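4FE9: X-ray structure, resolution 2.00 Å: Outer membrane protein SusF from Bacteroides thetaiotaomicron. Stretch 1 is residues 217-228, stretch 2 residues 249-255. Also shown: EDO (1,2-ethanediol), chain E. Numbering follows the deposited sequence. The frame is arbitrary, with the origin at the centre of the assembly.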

# COMPACT_ATOMS: atom_id res chain seq x y z
N GLY A 217 6.76 -24.50 -3.16
CA GLY A 217 6.09 -24.06 -4.36
C GLY A 217 4.89 -23.19 -4.07
O GLY A 217 4.08 -22.94 -4.95
N ASP A 218 4.74 -22.75 -2.81
CA ASP A 218 3.66 -21.81 -2.42
C ASP A 218 3.46 -20.75 -3.50
O ASP A 218 4.39 -20.03 -3.86
CB ASP A 218 4.01 -21.13 -1.10
CG ASP A 218 2.90 -20.18 -0.60
OD1 ASP A 218 2.69 -20.12 0.62
OD2 ASP A 218 2.40 -19.37 -1.40
N ASP A 219 2.22 -20.59 -3.96
CA ASP A 219 1.95 -19.61 -5.01
C ASP A 219 0.99 -18.55 -4.57
O ASP A 219 0.38 -17.89 -5.39
CB ASP A 219 1.50 -20.28 -6.33
CG ASP A 219 0.21 -21.11 -6.18
OD1 ASP A 219 -0.41 -21.07 -5.09
OD2 ASP A 219 -0.17 -21.82 -7.16
N SER A 220 0.92 -18.31 -3.27
CA SER A 220 -0.06 -17.36 -2.73
C SER A 220 0.33 -15.92 -3.03
O SER A 220 -0.53 -15.05 -3.08
CB SER A 220 -0.19 -17.54 -1.21
OG SER A 220 0.95 -16.99 -0.56
N GLY A 221 1.63 -15.67 -3.21
CA GLY A 221 2.12 -14.31 -3.44
C GLY A 221 2.20 -13.45 -2.18
O GLY A 221 2.54 -12.27 -2.24
N ASP A 222 1.83 -14.01 -1.04
CA ASP A 222 1.65 -13.19 0.18
C ASP A 222 1.45 -14.14 1.37
O ASP A 222 0.41 -14.80 1.48
CB ASP A 222 0.43 -12.27 0.01
CG ASP A 222 0.11 -11.41 1.28
OD1 ASP A 222 0.88 -11.43 2.30
OD2 ASP A 222 -0.86 -10.64 1.21
N ASN A 223 2.52 -14.37 2.12
CA ASN A 223 2.49 -15.37 3.17
C ASN A 223 3.62 -15.21 4.18
O ASN A 223 4.41 -14.29 4.08
CB ASN A 223 2.54 -16.76 2.56
CG ASN A 223 1.73 -17.77 3.37
OD1 ASN A 223 1.44 -17.55 4.55
ND2 ASN A 223 1.38 -18.88 2.75
N PHE A 224 3.72 -16.17 5.09
CA PHE A 224 4.75 -16.15 6.11
C PHE A 224 6.04 -16.71 5.56
O PHE A 224 6.03 -17.65 4.77
CB PHE A 224 4.30 -16.99 7.33
CG PHE A 224 3.28 -16.28 8.20
CD1 PHE A 224 3.62 -15.14 8.89
CD2 PHE A 224 1.94 -16.70 8.21
CE1 PHE A 224 2.66 -14.42 9.61
CE2 PHE A 224 0.99 -16.04 9.01
CZ PHE A 224 1.36 -14.94 9.75
N VAL A 225 7.14 -16.25 6.11
CA VAL A 225 8.43 -16.88 5.85
C VAL A 225 8.73 -17.93 6.88
O VAL A 225 8.64 -17.66 8.07
CB VAL A 225 9.54 -15.82 5.89
CG1 VAL A 225 10.93 -16.47 5.71
CG2 VAL A 225 9.28 -14.77 4.83
N SER A 226 9.30 -19.04 6.44
CA SER A 226 9.69 -20.10 7.32
C SER A 226 11.22 -20.23 7.35
O SER A 226 11.89 -19.99 6.33
CB SER A 226 9.07 -21.41 6.83
OG SER A 226 9.70 -22.50 7.46
N TRP A 227 11.76 -20.60 8.51
CA TRP A 227 13.18 -20.83 8.65
C TRP A 227 13.47 -22.24 9.03
O TRP A 227 14.57 -22.55 9.47
CB TRP A 227 13.81 -19.88 9.68
CG TRP A 227 13.11 -19.86 11.02
CD1 TRP A 227 13.35 -20.69 12.09
CD2 TRP A 227 12.13 -18.93 11.45
NE1 TRP A 227 12.55 -20.32 13.15
CE2 TRP A 227 11.82 -19.23 12.79
CE3 TRP A 227 11.43 -17.89 10.81
CZ2 TRP A 227 10.88 -18.53 13.50
CZ3 TRP A 227 10.54 -17.19 11.52
CH2 TRP A 227 10.20 -17.56 12.84
N THR A 228 12.47 -23.10 8.91
CA THR A 228 12.64 -24.48 9.32
C THR A 228 12.29 -25.46 8.20
O THR A 228 11.13 -25.61 7.85
CB THR A 228 11.80 -24.83 10.58
OG1 THR A 228 11.91 -23.76 11.54
CG2 THR A 228 12.34 -26.13 11.21
N ASN A 249 8.41 -8.87 10.89
CA ASN A 249 7.22 -9.73 10.87
C ASN A 249 7.39 -11.08 10.17
O ASN A 249 6.58 -11.97 10.36
CB ASN A 249 6.04 -8.99 10.27
CG ASN A 249 5.70 -7.76 11.05
OD1 ASN A 249 5.43 -7.83 12.26
ND2 ASN A 249 5.91 -6.60 10.43
N TYR A 250 8.53 -11.26 9.47
CA TYR A 250 8.80 -12.49 8.64
C TYR A 250 7.68 -12.85 7.68
O TYR A 250 6.98 -13.86 7.86
CB TYR A 250 9.20 -13.67 9.50
CG TYR A 250 10.65 -13.64 9.84
CD1 TYR A 250 11.13 -12.75 10.80
CD2 TYR A 250 11.57 -14.30 9.04
CE1 TYR A 250 12.51 -12.59 11.01
CE2 TYR A 250 12.95 -14.16 9.25
CZ TYR A 250 13.41 -13.27 10.19
OH TYR A 250 14.76 -13.20 10.44
N ARG A 251 7.43 -11.97 6.75
CA ARG A 251 6.41 -12.17 5.75
C ARG A 251 7.04 -11.77 4.43
O ARG A 251 7.95 -10.94 4.42
CB ARG A 251 5.21 -11.25 6.03
CG ARG A 251 4.10 -11.93 6.89
CD ARG A 251 2.68 -11.40 6.50
NE ARG A 251 1.68 -12.41 6.80
CZ ARG A 251 0.88 -12.97 5.90
NH1 ARG A 251 0.81 -12.47 4.67
NH2 ARG A 251 0.02 -13.89 6.28
N PHE A 252 6.47 -12.27 3.32
CA PHE A 252 6.93 -11.91 1.99
C PHE A 252 5.73 -11.62 1.13
O PHE A 252 4.63 -12.14 1.39
CB PHE A 252 7.74 -13.04 1.41
CG PHE A 252 6.91 -14.22 0.96
CD1 PHE A 252 6.74 -15.33 1.79
CD2 PHE A 252 6.26 -14.19 -0.28
CE1 PHE A 252 5.94 -16.41 1.39
CE2 PHE A 252 5.44 -15.24 -0.69
CZ PHE A 252 5.28 -16.37 0.13
N THR A 253 5.88 -10.71 0.18
CA THR A 253 4.95 -10.64 -0.95
C THR A 253 5.73 -10.69 -2.27
O THR A 253 6.92 -10.35 -2.32
CB THR A 253 4.17 -9.36 -0.95
OG1 THR A 253 5.08 -8.26 -0.92
CG2 THR A 253 3.20 -9.29 0.29
N VAL A 254 5.06 -11.16 -3.31
CA VAL A 254 5.52 -11.00 -4.67
C VAL A 254 4.42 -10.31 -5.44
O VAL A 254 3.32 -10.84 -5.53
CB VAL A 254 5.78 -12.35 -5.30
CG1 VAL A 254 6.34 -12.17 -6.72
CG2 VAL A 254 6.79 -13.18 -4.42
N LYS A 255 4.73 -9.14 -6.01
CA LYS A 255 3.72 -8.29 -6.60
C LYS A 255 4.07 -7.91 -8.04
O LYS A 255 5.23 -7.93 -8.41
CB LYS A 255 3.53 -7.03 -5.74
CG LYS A 255 2.79 -7.35 -4.41
CD LYS A 255 2.96 -6.27 -3.32
CE LYS A 255 2.81 -4.89 -3.87
NZ LYS A 255 2.12 -4.00 -2.87
C1 EDO E . 5.87 -8.51 3.42
O1 EDO E . 4.74 -8.00 4.12
C2 EDO E . 6.58 -7.38 2.71
O2 EDO E . 5.64 -6.67 1.91

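Two short segments pair here as neighbouring antiparallel strands, their axes 4.8 Å apart at closest approach, and together they bury 673 Å² of surface. Backbone hydrogen bonds set the register, and the side chains then exploit it.

Asn249 lies outside the contact, its side-chain amide satisfied elsewhere in the structure. The pairing begins at Tyr250, whose carbonyl O accepts a nearly straight hydrogen bond from Val225 N (3.0 Å, 179°). The CA-to-CB bond of this buried tyrosine points toward stretch 1, and its ring serves two neighbours: Val225 CG1 packs at the ring edge, 4.0 Å from Tyr250 CD2, while Trp227 directs an edge toward the ring's face, with ring centroids 5.3 Å apart and planes at 74°. The flat ring thus offers its edge to the valine and its face to the tryptophan.

Arg251 opposes Phe224 in a non-hydrogen-bonded pair. Although its CA-to-CB bond points away, the long side chain returns to stretch 1. The guanidinium lies over the face of the Phe224 ring, with Arg251 CZ 4.3 Å from the ring centroid and 8° off its normal, a cation-pi contact. At the guanidinium's own edge, Arg251 NH1 forms a salt bridge with Asp222 OD1 at 2.6 Å. One charged group thus sits over the face of an aromatic ring and meets a carboxylate at its own edge.

Phe252 is the buried centre of the contact. Its backbone pairs with Asn223 through both hydrogen bonds, Phe252 N to Asn223 O (3.0 Å) and Asn223 N to Phe252 O (3.2 Å). Both side chains lie on the same face of the sheet, where Asn223 CB comes within 3.6 Å of Phe252 CE1. Val225 CG2 adds an apolar contact to Phe252 CD1 at 4.0 Å. Polar groups around this ring are tied within stretch 1: Asp218 OD1 accepts from Asn223 ND2 (2.8 Å), and Asp218 OD2 from Ser220 N (2.6 Å), bracing the turn that leads into the strand.

Thr253 shares the other face with Asp222, its CG2 3.7 Å from Asp222 OD1. The branched residue suits a strand, and its OG1 remains free to hydrogen-bond O2 of the ethanediol at 3.3 Å.

Val254 N closes the ladder on Gly221 O at 3.0 Å. Positive phi favours glycine at 221, and an ideal CB there would sit 3.6 Å from Val254 O. Lys255 continues the strand beyond the contact.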